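Local atomic coordinates of 231aa long hypothetical protein-L-isoaspartate O-methyltransferase (Sulfolobus tokodaii, PDB entry 1VBF), a protein that probably catalyses the S-adenosyl-L-methionine-dependent methyl esterification of L-isoaspartyl residues in damaged proteins, a step in their repair or degradation. Residues G125-E130 and L148-Q154; V138-A144 and M161-G166. All coordinates share one frame; numbering follows the deposited sequence.

Contact 1 (G125-E130 and L148-Q154); sequences GTLGYE and LCKPYEQ
The side-chain amide of Gln154 bridges the backbone of 125-130 with both of its polar atoms. Gln154 NE2 donates to Leu127 O over 2.9 Å, an acceptor lying close to the plane of the amide, while Gln154 OE1 accepts the peptide hydrogen from Tyr129 N at 2.5 Å. With donor and acceptor each engaged, the two ends of the amide are told apart and its rotation is fixed across Gly128. The chain gets there because CG stands beside the backbone N (chi1 -72°) and the rest runs extended from the last turn of helix 149-154. Gly128 has a positive phi, which favours glycine, and faces the Gln154 amide closely enough that a CB would probably be crowded there. At the other end of the helix a water links the segments, donating to Thr126 O at 3.0 Å and accepting from Lys150 N at 2.7 Å.

Around these bonds the packing is made mostly by aliphatic carbons against backbone. Lys150 lays CB and CG against the carbonyls of Thr126 and Leu127, CG coming within 3.5 Å of Thr126 O, and then bends so that NZ leads away to a salt bridge with Glu153 of the second subunit. Thr126 and Leu148 meet at about a right angle, OG1 to CD2. Glu130 crosses the Gln154 side chain, OE2 being 3.8 Å from CG, its carboxylate nearly perpendicular to the amide.

Cys149 forms a disulfide with Cys149 of the second subunit, which places the contact beside an intersubunit junction. Within the Rossmann-like methyltransferase fold, it joins the loop after strand 118-122 to the short helix of the crossover between parallel strands 135-140 and 159-165.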
ATOM      1  N   GLY B 125     -16.616 -18.968  23.686  1.00 28.50           N
ATOM      2  CA  GLY B 125     -17.822 -18.185  23.486  1.00 30.53           C
ATOM      3  C   GLY B 125     -18.462 -18.374  22.124  1.00 31.95           C
ATOM      4  O   GLY B 125     -19.650 -18.117  21.937  1.00 32.09           O
ATOM      5  N   THR B 126     -17.659 -18.812  21.165  1.00 32.97           N
ATOM      6  CA  THR B 126     -18.117 -19.068  19.808  1.00 33.12           C
ATOM      7  C   THR B 126     -19.210 -20.144  19.803  1.00 33.63           C
ATOM      8  O   THR B 126     -20.005 -20.254  18.864  1.00 31.13           O
ATOM      9  CB  THR B 126     -16.909 -19.484  18.977  1.00 34.57           C
ATOM     10  OG1 THR B 126     -16.349 -18.317  18.372  1.00 36.09           O
ATOM     11  CG2 THR B 126     -17.266 -20.505  17.942  1.00 36.22           C
ATOM     12  N   LEU B 127     -19.255 -20.921  20.879  1.00 34.29           N
ATOM     13  CA  LEU B 127     -20.243 -21.977  21.010  1.00 36.86           C
ATOM     14  C   LEU B 127     -21.481 -21.436  21.709  1.00 37.89           C
ATOM     15  O   LEU B 127     -22.521 -22.102  21.773  1.00 37.93           O
ATOM     16  CB  LEU B 127     -19.667 -23.131  21.828  1.00 37.19           C
ATOM     17  CG  LEU B 127     -18.363 -23.671  21.236  1.00 40.16           C
ATOM     18  CD1 LEU B 127     -17.701 -24.648  22.192  1.00 37.94           C
ATOM     19  CD2 LEU B 127     -18.664 -24.318  19.886  1.00 38.81           C
ATOM     20  N   GLY B 128     -21.378 -20.212  22.210  1.00 38.10           N
ATOM     21  CA  GLY B 128     -22.497 -19.658  22.936  1.00 37.93           C
ATOM     22  C   GLY B 128     -22.627 -20.544  24.151  1.00 37.87           C
ATOM     23  O   GLY B 128     -21.609 -20.946  24.709  1.00 36.77           O
ATOM     24  N   TYR B 129     -23.856 -20.858  24.553  1.00 39.61           N
ATOM     25  CA  TYR B 129     -24.102 -21.720  25.708  1.00 40.58           C
ATOM     26  C   TYR B 129     -25.452 -22.421  25.599  1.00 42.31           C
ATOM     27  O   TYR B 129     -26.480 -21.938  26.061  1.00 39.13           O
ATOM     28  CB  TYR B 129     -24.050 -20.931  27.014  1.00 38.83           C
ATOM     29  CG  TYR B 129     -23.831 -21.825  28.207  1.00 38.90           C
ATOM     30  CD1 TYR B 129     -22.660 -22.570  28.332  1.00 38.13           C
ATOM     31  CD2 TYR B 129     -24.808 -21.965  29.196  1.00 39.33           C
ATOM     32  CE1 TYR B 129     -22.465 -23.426  29.398  1.00 38.17           C
ATOM     33  CE2 TYR B 129     -24.619 -22.827  30.276  1.00 37.89           C
ATOM     34  CZ  TYR B 129     -23.446 -23.554  30.368  1.00 37.74           C
ATOM     35  OH  TYR B 129     -23.259 -24.426  31.406  1.00 38.13           O
ATOM     36  N   GLU B 130     -25.384 -23.586  24.966  1.00 46.54           N
ATOM     37  CA  GLU B 130     -26.513 -24.470  24.689  1.00 49.16           C
ATOM     38  C   GLU B 130     -27.461 -24.673  25.848  1.00 49.82           C
ATOM     39  O   GLU B 130     -28.651 -24.469  25.750  1.00 50.05           O
ATOM     40  CB  GLU B 130     -26.004 -25.863  24.275  1.00 52.12           C
ATOM     41  CG  GLU B 130     -26.197 -26.227  22.814  1.00 59.52           C
ATOM     42  CD  GLU B 130     -27.618 -26.006  22.353  1.00 64.11           C
ATOM     43  OE1 GLU B 130     -28.534 -26.628  22.944  1.00 65.77           O
ATOM     44  OE2 GLU B 130     -27.815 -25.210  21.399  1.00 67.21           O
ATOM     45  N   LEU B 148     -22.228 -15.235  14.202  1.00 33.48           N
ATOM     46  CA  LEU B 148     -21.969 -16.355  15.086  1.00 33.81           C
ATOM     47  C   LEU B 148     -23.203 -17.235  15.102  1.00 35.64           C
ATOM     48  O   LEU B 148     -24.261 -16.859  15.578  1.00 35.28           O
ATOM     49  CB  LEU B 148     -21.633 -15.861  16.484  1.00 32.71           C
ATOM     50  CG  LEU B 148     -20.271 -15.187  16.548  1.00 30.83           C
ATOM     51  CD1 LEU B 148     -20.133 -14.453  17.855  1.00 30.54           C
ATOM     52  CD2 LEU B 148     -19.199 -16.223  16.396  1.00 28.71           C
ATOM     53  N   CYS B 149     -23.027 -18.424  14.562  1.00 38.17           N
ATOM     54  CA  CYS B 149     -24.047 -19.433  14.422  1.00 40.73           C
ATOM     55  C   CYS B 149     -24.659 -20.019  15.703  1.00 39.11           C
ATOM     56  O   CYS B 149     -25.877 -20.092  15.819  1.00 39.22           O
ATOM     57  CB  CYS B 149     -23.420 -20.500  13.557  1.00 47.15           C
ATOM     58  SG  CYS B 149     -24.190 -22.121  13.282  1.00 59.02           S
ATOM     59  N   LYS B 150     -23.844 -20.442  16.659  1.00 36.98           N
ATOM     60  CA  LYS B 150     -24.398 -21.006  17.889  1.00 36.54           C
ATOM     61  C   LYS B 150     -25.260 -19.984  18.647  1.00 37.01           C
ATOM     62  O   LYS B 150     -26.412 -20.262  18.988  1.00 36.62           O
ATOM     63  CB  LYS B 150     -23.284 -21.529  18.806  1.00 34.55           C
ATOM     64  CG  LYS B 150     -22.521 -22.675  18.231  1.00 31.69           C
ATOM     65  CD  LYS B 150     -23.451 -23.796  17.828  1.00 33.51           C
ATOM     66  CE  LYS B 150     -22.658 -24.984  17.318  1.00 34.96           C
ATOM     67  NZ  LYS B 150     -23.496 -26.176  17.027  1.00 36.64           N
ATOM     68  N   PRO B 151     -24.708 -18.790  18.934  1.00 36.84           N
ATOM     69  CA  PRO B 151     -25.508 -17.785  19.648  1.00 36.83           C
ATOM     70  C   PRO B 151     -26.824 -17.559  18.901  1.00 37.63           C
ATOM     71  O   PRO B 151     -27.904 -17.634  19.480  1.00 37.62           O
ATOM     72  CB  PRO B 151     -24.619 -16.552  19.611  1.00 36.77           C
ATOM     73  CG  PRO B 151     -23.235 -17.141  19.616  1.00 37.63           C
ATOM     74  CD  PRO B 151     -23.354 -18.290  18.649  1.00 35.38           C
ATOM     75  N   TYR B 152     -26.724 -17.300  17.601  1.00 37.43           N
ATOM     76  CA  TYR B 152     -27.909 -17.093  16.795  1.00 38.46           C
ATOM     77  C   TYR B 152     -28.913 -18.243  16.936  1.00 41.19           C
ATOM     78  O   TYR B 152     -30.124 -18.001  17.000  1.00 42.20           O
ATOM     79  CB  TYR B 152     -27.543 -16.926  15.318  1.00 36.34           C
ATOM     80  CG  TYR B 152     -28.734 -16.564  14.455  1.00 34.04           C
ATOM     81  CD1 TYR B 152     -29.189 -15.254  14.377  1.00 33.71           C
ATOM     82  CD2 TYR B 152     -29.454 -17.549  13.785  1.00 33.46           C
ATOM     83  CE1 TYR B 152     -30.341 -14.935  13.657  1.00 35.71           C
ATOM     84  CE2 TYR B 152     -30.599 -17.247  13.066  1.00 33.78           C
ATOM     85  CZ  TYR B 152     -31.049 -15.944  13.003  1.00 35.46           C
ATOM     86  OH  TYR B 152     -32.217 -15.665  12.307  1.00 34.80           O
ATOM     87  N   GLU B 153     -28.434 -19.487  16.973  1.00 42.49           N
ATOM     88  CA  GLU B 153     -29.364 -20.612  17.097  1.00 45.23           C
ATOM     89  C   GLU B 153     -29.999 -20.588  18.480  1.00 44.41           C
ATOM     90  O   GLU B 153     -31.183 -20.878  18.640  1.00 45.29           O
ATOM     91  CB  GLU B 153     -28.660 -21.962  16.912  1.00 49.05           C
ATOM     92  CG  GLU B 153     -27.844 -22.099  15.644  1.00 56.12           C
ATOM     93  CD  GLU B 153     -27.110 -23.436  15.557  1.00 59.89           C
ATOM     94  OE1 GLU B 153     -26.463 -23.854  16.557  1.00 60.05           O
ATOM     95  OE2 GLU B 153     -27.176 -24.059  14.470  1.00 61.98           O
ATOM     96  N   GLN B 154     -29.201 -20.242  19.480  1.00 42.35           N
ATOM     97  CA  GLN B 154     -29.677 -20.181  20.845  1.00 42.36           C
ATOM     98  C   GLN B 154     -30.664 -19.010  21.119  1.00 42.55           C
ATOM     99  O   GLN B 154     -31.383 -19.004  22.115  1.00 42.48           O
ATOM    100  CB  GLN B 154     -28.455 -20.142  21.765  1.00 41.72           C
ATOM    101  CG  GLN B 154     -27.719 -21.480  21.821  1.00 40.29           C
ATOM    102  CD  GLN B 154     -26.272 -21.360  22.264  1.00 40.82           C
ATOM    103  OE1 GLN B 154     -25.935 -20.565  23.134  1.00 41.71           O
ATOM    104  NE2 GLN B 154     -25.411 -22.168  21.671  1.00 41.19           N
TER
HETATM  105  O   HOH W   1     -21.282 -19.527  16.276  1.00 40.67           O

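Contact 2 (V138-A144 and M161-G166); sequences VVVWATA and MILPIG
The register between 138-144 and 161-166 slips by two residues, from a parallel ladder at Val138–Met161 and Val139–Ile162 to a single bridge at Ala144–Ile165. In the ladder, Val138 O receives Ile162 N at 3.0 Å and Ile162 O receives Val140 N at 3.1 Å. The chain then bulges outward through Trp141 and Ala142 while the partner runs straight on, and Pro164 packs against the detour, its CD 3.3 Å from Ala142 O. Pairing resumes where Ala144 N donates to Pro164 O and Gly166 N to Ala144 O, the latter at 2.8 Å. Strands 135-140 and 159-165 are neighbours in the central sheet of the Rossmann-like methyltransferase fold; the axes of 138-140 and 161-165 run 10° from parallel. The Thr143 hydroxyl adds to the second bridge: OG1, turned opposite the backbone N (chi1 -177°), donates to Gly166 O at 2.9 Å, in the carbonyl plane and on a lone pair. A valine here would probably leave Gly166 O without its hydroxyl partner, with only the backbone bonds of Ala144 joining this end of the two segments. On the face carrying Val138 and selenomethionine Met161, the extended selenomethionine crosses Val138 with CG 3.8 Å from the valine CB. Beyond it Val140 lies alongside Leu163, CG2 against CB at 3.5 Å.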
ATOM      1  N   VAL B 138     -28.455 -11.378  23.013  1.00 30.00           N
ATOM      2  CA  VAL B 138     -27.065 -11.795  22.987  1.00 27.50           C
ATOM      3  C   VAL B 138     -26.184 -10.605  22.599  1.00 29.28           C
ATOM      4  O   VAL B 138     -26.492  -9.878  21.655  1.00 30.83           O
ATOM      5  CB  VAL B 138     -26.819 -12.906  21.973  1.00 25.58           C
ATOM      6  CG1 VAL B 138     -25.347 -13.229  21.958  1.00 22.35           C
ATOM      7  CG2 VAL B 138     -27.639 -14.126  22.310  1.00 22.45           C
ATOM      8  N   VAL B 139     -25.098 -10.392  23.334  1.00 29.40           N
ATOM      9  CA  VAL B 139     -24.165  -9.310  23.038  1.00 29.11           C
ATOM     10  C   VAL B 139     -22.806  -9.948  22.894  1.00 29.33           C
ATOM     11  O   VAL B 139     -22.436 -10.782  23.714  1.00 31.52           O
ATOM     12  CB  VAL B 139     -23.995  -8.344  24.194  1.00 29.96           C
ATOM     13  CG1 VAL B 139     -23.607  -6.957  23.668  1.00 29.62           C
ATOM     14  CG2 VAL B 139     -25.219  -8.333  25.022  1.00 31.34           C
ATOM     15  N   VAL B 140     -22.039  -9.556  21.883  1.00 28.40           N
ATOM     16  CA  VAL B 140     -20.703 -10.129  21.714  1.00 25.87           C
ATOM     17  C   VAL B 140     -19.751  -8.955  21.785  1.00 23.84           C
ATOM     18  O   VAL B 140     -20.028  -7.951  21.181  1.00 25.25           O
ATOM     19  CB  VAL B 140     -20.606 -10.861  20.354  1.00 23.96           C
ATOM     20  CG1 VAL B 140     -19.364 -11.760  20.318  1.00 20.57           C
ATOM     21  CG2 VAL B 140     -21.874 -11.676  20.135  1.00 16.38           C
ATOM     22  N   TRP B 141     -18.653  -9.070  22.522  1.00 23.13           N
ATOM     23  CA  TRP B 141     -17.718  -7.959  22.663  1.00 23.86           C
ATOM     24  C   TRP B 141     -16.424  -8.156  21.908  1.00 24.40           C
ATOM     25  O   TRP B 141     -15.349  -7.744  22.351  1.00 25.88           O
ATOM     26  CB  TRP B 141     -17.394  -7.691  24.141  1.00 25.74           C
ATOM     27  CG  TRP B 141     -18.584  -7.296  24.975  1.00 29.18           C
ATOM     28  CD1 TRP B 141     -19.253  -8.087  25.853  1.00 29.48           C
ATOM     29  CD2 TRP B 141     -19.298  -6.041  24.944  1.00 31.62           C
ATOM     30  NE1 TRP B 141     -20.340  -7.426  26.364  1.00 31.14           N
ATOM     31  CE2 TRP B 141     -20.396  -6.174  25.831  1.00 31.26           C
ATOM     32  CE3 TRP B 141     -19.121  -4.833  24.253  1.00 32.45           C
ATOM     33  CZ2 TRP B 141     -21.320  -5.134  26.050  1.00 30.72           C
ATOM     34  CZ3 TRP B 141     -20.055  -3.791  24.476  1.00 33.60           C
ATOM     35  CH2 TRP B 141     -21.134  -3.959  25.365  1.00 32.66           C
ATOM     36  N   ALA B 142     -16.523  -8.822  20.774  1.00 24.93           N
ATOM     37  CA  ALA B 142     -15.362  -9.047  19.922  1.00 26.25           C
ATOM     38  C   ALA B 142     -15.873  -9.378  18.519  1.00 26.66           C
ATOM     39  O   ALA B 142     -16.960  -9.936  18.345  1.00 27.98           O
ATOM     40  CB  ALA B 142     -14.495 -10.161  20.480  1.00 24.62           C
ATOM     41  N   THR B 143     -15.099  -9.008  17.514  1.00 27.31           N
ATOM     42  CA  THR B 143     -15.519  -9.235  16.141  1.00 27.52           C
ATOM     43  C   THR B 143     -15.387 -10.704  15.705  1.00 28.64           C
ATOM     44  O   THR B 143     -14.509 -11.443  16.179  1.00 28.38           O
ATOM     45  CB  THR B 143     -14.735  -8.274  15.170  1.00 26.03           C
ATOM     46  OG1 THR B 143     -15.209  -8.458  13.844  1.00 28.47           O
ATOM     47  CG2 THR B 143     -13.232  -8.546  15.189  1.00 22.17           C
ATOM     48  N   ALA B 144     -16.289 -11.121  14.818  1.00 28.86           N
ATOM     49  CA  ALA B 144     -16.295 -12.484  14.281  1.00 29.66           C
ATOM     50  C   ALA B 144     -16.155 -12.493  12.748  1.00 30.97           C
ATOM     51  O   ALA B 144     -16.437 -11.497  12.080  1.00 32.02           O
ATOM     52  CB  ALA B 144     -17.568 -13.192  14.682  1.00 28.04           C
HETATM   53  N   MSE B 161     -29.847  -9.802  18.621  1.00 38.84           N
HETATM   54  CA  MSE B 161     -28.422  -9.999  18.877  1.00 40.61           C
HETATM   55  C   MSE B 161     -27.603  -8.840  18.324  1.00 38.54           C
HETATM   56  O   MSE B 161     -27.896  -8.321  17.247  1.00 39.33           O
HETATM   57  CB  MSE B 161     -27.907 -11.300  18.264  1.00 44.33           C
HETATM   58  CG  MSE B 161     -26.392 -11.498  18.447  1.00 50.80           C
HETATM   59 SE   MSE B 161     -25.710 -13.193  17.705  1.00 63.68          SE
HETATM   60  CE  MSE B 161     -24.211 -13.422  18.866  1.00 58.58           C
ATOM     61  N   ILE B 162     -26.590  -8.427  19.074  1.00 34.88           N
ATOM     62  CA  ILE B 162     -25.706  -7.363  18.640  1.00 31.79           C
ATOM     63  C   ILE B 162     -24.266  -7.866  18.674  1.00 31.64           C
ATOM     64  O   ILE B 162     -23.816  -8.384  19.695  1.00 32.34           O
ATOM     65  CB  ILE B 162     -25.876  -6.105  19.532  1.00 31.24           C
ATOM     66  CG1 ILE B 162     -27.206  -5.438  19.185  1.00 32.04           C
ATOM     67  CG2 ILE B 162     -24.710  -5.098  19.335  1.00 28.61           C
ATOM     68  CD1 ILE B 162     -27.502  -4.175  19.940  1.00 30.69           C
ATOM     69  N   LEU B 163     -23.558  -7.750  17.549  1.00 29.52           N
ATOM     70  CA  LEU B 163     -22.155  -8.160  17.474  1.00 30.56           C
ATOM     71  C   LEU B 163     -21.426  -7.496  16.342  1.00 32.21           C
ATOM     72  O   LEU B 163     -22.052  -7.080  15.373  1.00 34.91           O
ATOM     73  CB  LEU B 163     -21.995  -9.665  17.262  1.00 28.85           C
ATOM     74  CG  LEU B 163     -22.748 -10.473  16.187  1.00 29.66           C
ATOM     75  CD1 LEU B 163     -23.328  -9.637  15.069  1.00 29.79           C
ATOM     76  CD2 LEU B 163     -21.791 -11.499  15.644  1.00 30.27           C
ATOM     77  N   PRO B 164     -20.089  -7.388  16.443  1.00 33.01           N
ATOM     78  CA  PRO B 164     -19.254  -6.779  15.402  1.00 33.57           C
ATOM     79  C   PRO B 164     -18.837  -7.900  14.436  1.00 35.49           C
ATOM     80  O   PRO B 164     -18.294  -8.929  14.860  1.00 36.69           O
ATOM     81  CB  PRO B 164     -18.039  -6.250  16.166  1.00 31.96           C
ATOM     82  CG  PRO B 164     -18.359  -6.489  17.627  1.00 33.26           C
ATOM     83  CD  PRO B 164     -19.290  -7.645  17.649  1.00 32.33           C
ATOM     84  N   ILE B 165     -19.109  -7.722  13.150  1.00 36.14           N
ATOM     85  CA  ILE B 165     -18.713  -8.718  12.165  1.00 36.70           C
ATOM     86  C   ILE B 165     -17.676  -8.147  11.204  1.00 36.95           C
ATOM     87  O   ILE B 165     -17.852  -7.066  10.643  1.00 39.21           O
ATOM     88  CB  ILE B 165     -19.907  -9.218  11.312  1.00 36.28           C
ATOM     89  CG1 ILE B 165     -20.948  -9.894  12.201  1.00 32.88           C
ATOM     90  CG2 ILE B 165     -19.402 -10.200  10.236  1.00 35.62           C
ATOM     91  CD1 ILE B 165     -22.128 -10.372  11.424  1.00 29.07           C
ATOM     92  N   GLY B 166     -16.590  -8.874  11.012  1.00 36.77           N
ATOM     93  CA  GLY B 166     -15.594  -8.400  10.087  1.00 36.56           C
ATOM     94  C   GLY B 166     -14.207  -8.946  10.276  1.00 37.49           C
ATOM     95  O   GLY B 166     -13.756  -9.175  11.393  1.00 37.35           O
TER

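From the N terminus the chain passes 125-130 in the loop after strand 118-122, then 138-144, which begins on strand 135-140, before reaching 148-154 on the short helix. There contact 1 closes its loop, with the first half of contact 2 inside it. Strand 159-165 follows, and contact 2 closes at 161-166, so the two loops cross. Their centres lie about 11 Å apart and they share an apolar boundary: Leu148 packs on Val140 and Leu163, and Pro151 on Val138 and Met161. The helix thus covers one face of the paired strands, and it also meets the loop segment 125-130, tying that loop to the sheet. Both contacts also touch the second subunit.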